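Local coordinates for protein ribonucleoside-diphosphate reductase subunit beta (Clostridium botulinum, PDB 6ZJK) that is the diiron R2 subunit of a ribonucleotide reductase and probably supplies the radical needed to turn ribonucleotides into deoxyribonucleotides, at residues Glu80-Phe85 and Leu148-Asn153. Sequence-based numbering, arbitrary orientation.
Sequences EDIKQF and LDTVTN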
loop_
_atom_site.group_PDB
_atom_site.type_symbol
_atom_site.label_atom_id
_atom_site.label_comp_id
_atom_site.label_asym_id
_atom_site.label_seq_id
_atom_site.Cartn_x
_atom_site.Cartn_y
_atom_site.Cartn_z
ATOM N N GLU A 80 -25.663 4.287 17.907
ATOM C CA GLU A 80 -25.962 5.403 18.805
ATOM C C GLU A 80 -25.772 6.745 18.109
ATOM O O GLU A 80 -26.539 7.686 18.349
ATOM C CB GLU A 80 -25.087 5.335 20.064
ATOM C CG GLU A 80 -25.490 4.254 21.058
ATOM C CD GLU A 80 -26.961 4.345 21.443
ATOM O OE1 GLU A 80 -27.380 5.415 21.946
ATOM O OE2 GLU A 80 -27.699 3.357 21.235
ATOM N N ASP A 81 -24.786 6.841 17.213
ATOM C CA ASP A 81 -24.562 8.089 16.491
ATOM C C ASP A 81 -25.674 8.381 15.481
ATOM O O ASP A 81 -25.961 9.555 15.206
ATOM C CB ASP A 81 -23.215 8.049 15.766
ATOM C CG ASP A 81 -22.017 7.969 16.737
ATOM O OD1 ASP A 81 -22.190 7.495 17.888
ATOM O OD2 ASP A 81 -20.917 8.445 16.364
ATOM N N ILE A 82 -26.327 7.348 14.939
ATOM C CA ILE A 82 -27.457 7.588 14.037
ATOM C C ILE A 82 -28.554 8.366 14.752
ATOM O O ILE A 82 -29.108 9.331 14.211
ATOM C CB ILE A 82 -27.983 6.252 13.486
ATOM C CG1 ILE A 82 -26.890 5.544 12.664
ATOM C CG2 ILE A 82 -29.206 6.501 12.652
ATOM C CD1 ILE A 82 -27.276 4.162 12.174
ATOM N N LYS A 83 -28.838 8.001 16.002
ATOM C CA LYS A 83 -29.928 8.715 16.659
ATOM C C LYS A 83 -29.499 10.122 17.068
ATOM O O LYS A 83 -30.276 11.075 16.944
ATOM C CB LYS A 83 -30.374 7.941 17.902
ATOM C CG LYS A 83 -30.333 6.406 17.802
ATOM C CD LYS A 83 -31.456 5.796 18.649
ATOM C CE LYS A 83 -31.024 4.554 19.425
ATOM N NZ LYS A 83 -32.147 3.771 20.009
ATOM N N GLN A 84 -28.223 10.373 17.366
ATOM C CA GLN A 84 -27.793 11.665 17.897
ATOM C C GLN A 84 -27.506 12.702 16.817
ATOM O O GLN A 84 -27.568 13.906 17.097
ATOM C CB GLN A 84 -26.538 11.474 18.744
ATOM C CG GLN A 84 -26.718 10.430 19.812
ATOM C CD GLN A 84 -25.530 10.331 20.730
ATOM O OE1 GLN A 84 -24.448 9.889 20.327
ATOM N NE2 GLN A 84 -25.728 10.719 21.985
ATOM N N PHE A 85 -27.133 12.269 15.609
ATOM C CA PHE A 85 -26.787 13.219 14.551
ATOM C C PHE A 85 -27.851 14.290 14.271
ATOM O O PHE A 85 -27.461 15.441 14.012
ATOM C CB PHE A 85 -26.458 12.451 13.262
ATOM C CG PHE A 85 -25.840 13.304 12.192
ATOM C CD1 PHE A 85 -24.501 13.644 12.244
ATOM C CD2 PHE A 85 -26.602 13.768 11.133
ATOM C CE1 PHE A 85 -23.930 14.435 11.267
ATOM C CE2 PHE A 85 -26.036 14.552 10.143
ATOM C CZ PHE A 85 -24.700 14.880 10.207
ATOM N N LEU A 148 -20.282 8.849 7.121
ATOM C CA LEU A 148 -21.233 9.755 6.494
ATOM C C LEU A 148 -22.406 9.013 5.876
ATOM O O LEU A 148 -23.538 9.525 5.880
ATOM C CB LEU A 148 -20.525 10.632 5.461
ATOM C CG LEU A 148 -19.476 11.609 5.995
ATOM C CD1 LEU A 148 -18.950 12.381 4.806
ATOM C CD2 LEU A 148 -20.055 12.586 7.102
ATOM N N ASP A 149 -22.148 7.828 5.295
ATOM C CA ASP A 149 -23.215 7.050 4.686
ATOM C C ASP A 149 -24.121 6.438 5.740
ATOM O O ASP A 149 -25.283 6.133 5.446
ATOM C CB ASP A 149 -22.626 5.949 3.789
ATOM C CG ASP A 149 -23.669 5.321 2.872
ATOM O OD1 ASP A 149 -24.324 6.064 2.094
ATOM O OD2 ASP A 149 -23.835 4.086 2.920
ATOM N N THR A 150 -23.626 6.267 6.968
ATOM C CA THR A 150 -24.445 5.615 7.981
ATOM C C THR A 150 -25.252 6.596 8.824
ATOM O O THR A 150 -26.437 6.342 9.074
ATOM C CB THR A 150 -23.574 4.736 8.876
ATOM O OG1 THR A 150 -22.944 3.757 8.060
ATOM C CG2 THR A 150 -24.440 4.024 9.897
ATOM N N VAL A 151 -24.678 7.748 9.207
ATOM C CA VAL A 151 -25.397 8.629 10.125
ATOM C C VAL A 151 -26.301 9.634 9.425
ATOM O O VAL A 151 -27.119 10.272 10.095
ATOM C CB VAL A 151 -24.447 9.418 11.057
ATOM C CG1 VAL A 151 -23.437 8.482 11.730
ATOM C CG2 VAL A 151 -23.721 10.523 10.297
ATOM N N THR A 152 -26.228 9.770 8.103
ATOM C CA THR A 152 -27.092 10.725 7.412
ATOM C C THR A 152 -27.442 10.189 6.025
ATOM O O THR A 152 -27.000 9.111 5.620
ATOM C CB THR A 152 -26.438 12.123 7.387
ATOM O OG1 THR A 152 -27.410 13.115 6.999
ATOM C CG2 THR A 152 -25.229 12.153 6.452
ATOM N N ASN A 153 -28.289 10.921 5.308
ATOM C CA ASN A 153 -28.836 10.446 4.039
ATOM C C ASN A 153 -27.936 10.854 2.878
ATOM O O ASN A 153 -27.008 11.657 3.047
ATOM C CB ASN A 153 -30.259 10.983 3.878
ATOM C CG ASN A 153 -30.302 12.475 3.836
ATOM O OD1 ASN A 153 -29.834 13.088 2.874
ATOM N ND2 ASN A 153 -30.784 13.084 4.917
HETATM O O HOH W 1 -29.472 9.943 11.585
#
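With CG of Phe85 trans to the backbone N (chi1 -169°), the phenyl ring reaches from segment 80-85 to the last turn of helix 124-151, where Val151 chi1 of -50° turns CG1 anti to the carbonyl carbon and places CG2 between N and the carbonyl carbon, over one ring face. This CH-pi contact puts Val151 CG2 4.0 Å from the centroid of the Phe85 ring and 20° off the normal, displaced toward the rim. The side chains of Phe85 and Val151 meet nearly at right angles. Thr152 approaches the same ring obliquely, its CB 3.7 Å from Phe85 CE2, while Val151 O lies 3.7 Å from Phe85 CD2. One turn back, Ile82 extends its CG1 branch so that CD1 touches Thr150 CG2 at 3.6 Å; Thr150 OG1 bonds instead to Tyr146 O within its own helix. No direct hydrogen bond joins the segments, but one water donates to both Ile82 O (2.7 Å) and Val151 O (2.8 Å), bridging the two backbone carbonyls. Asp81 adds CB against Val151 CG1, and its carboxylate is held by Ala226 N and Thr227 OG1. The contact thus joins a short helix to the C-terminal end of helix 124-151, which carries iron ligands Glu137 and His140, at the periphery of the all-helical, ferritin-like fold of class I R2 proteins.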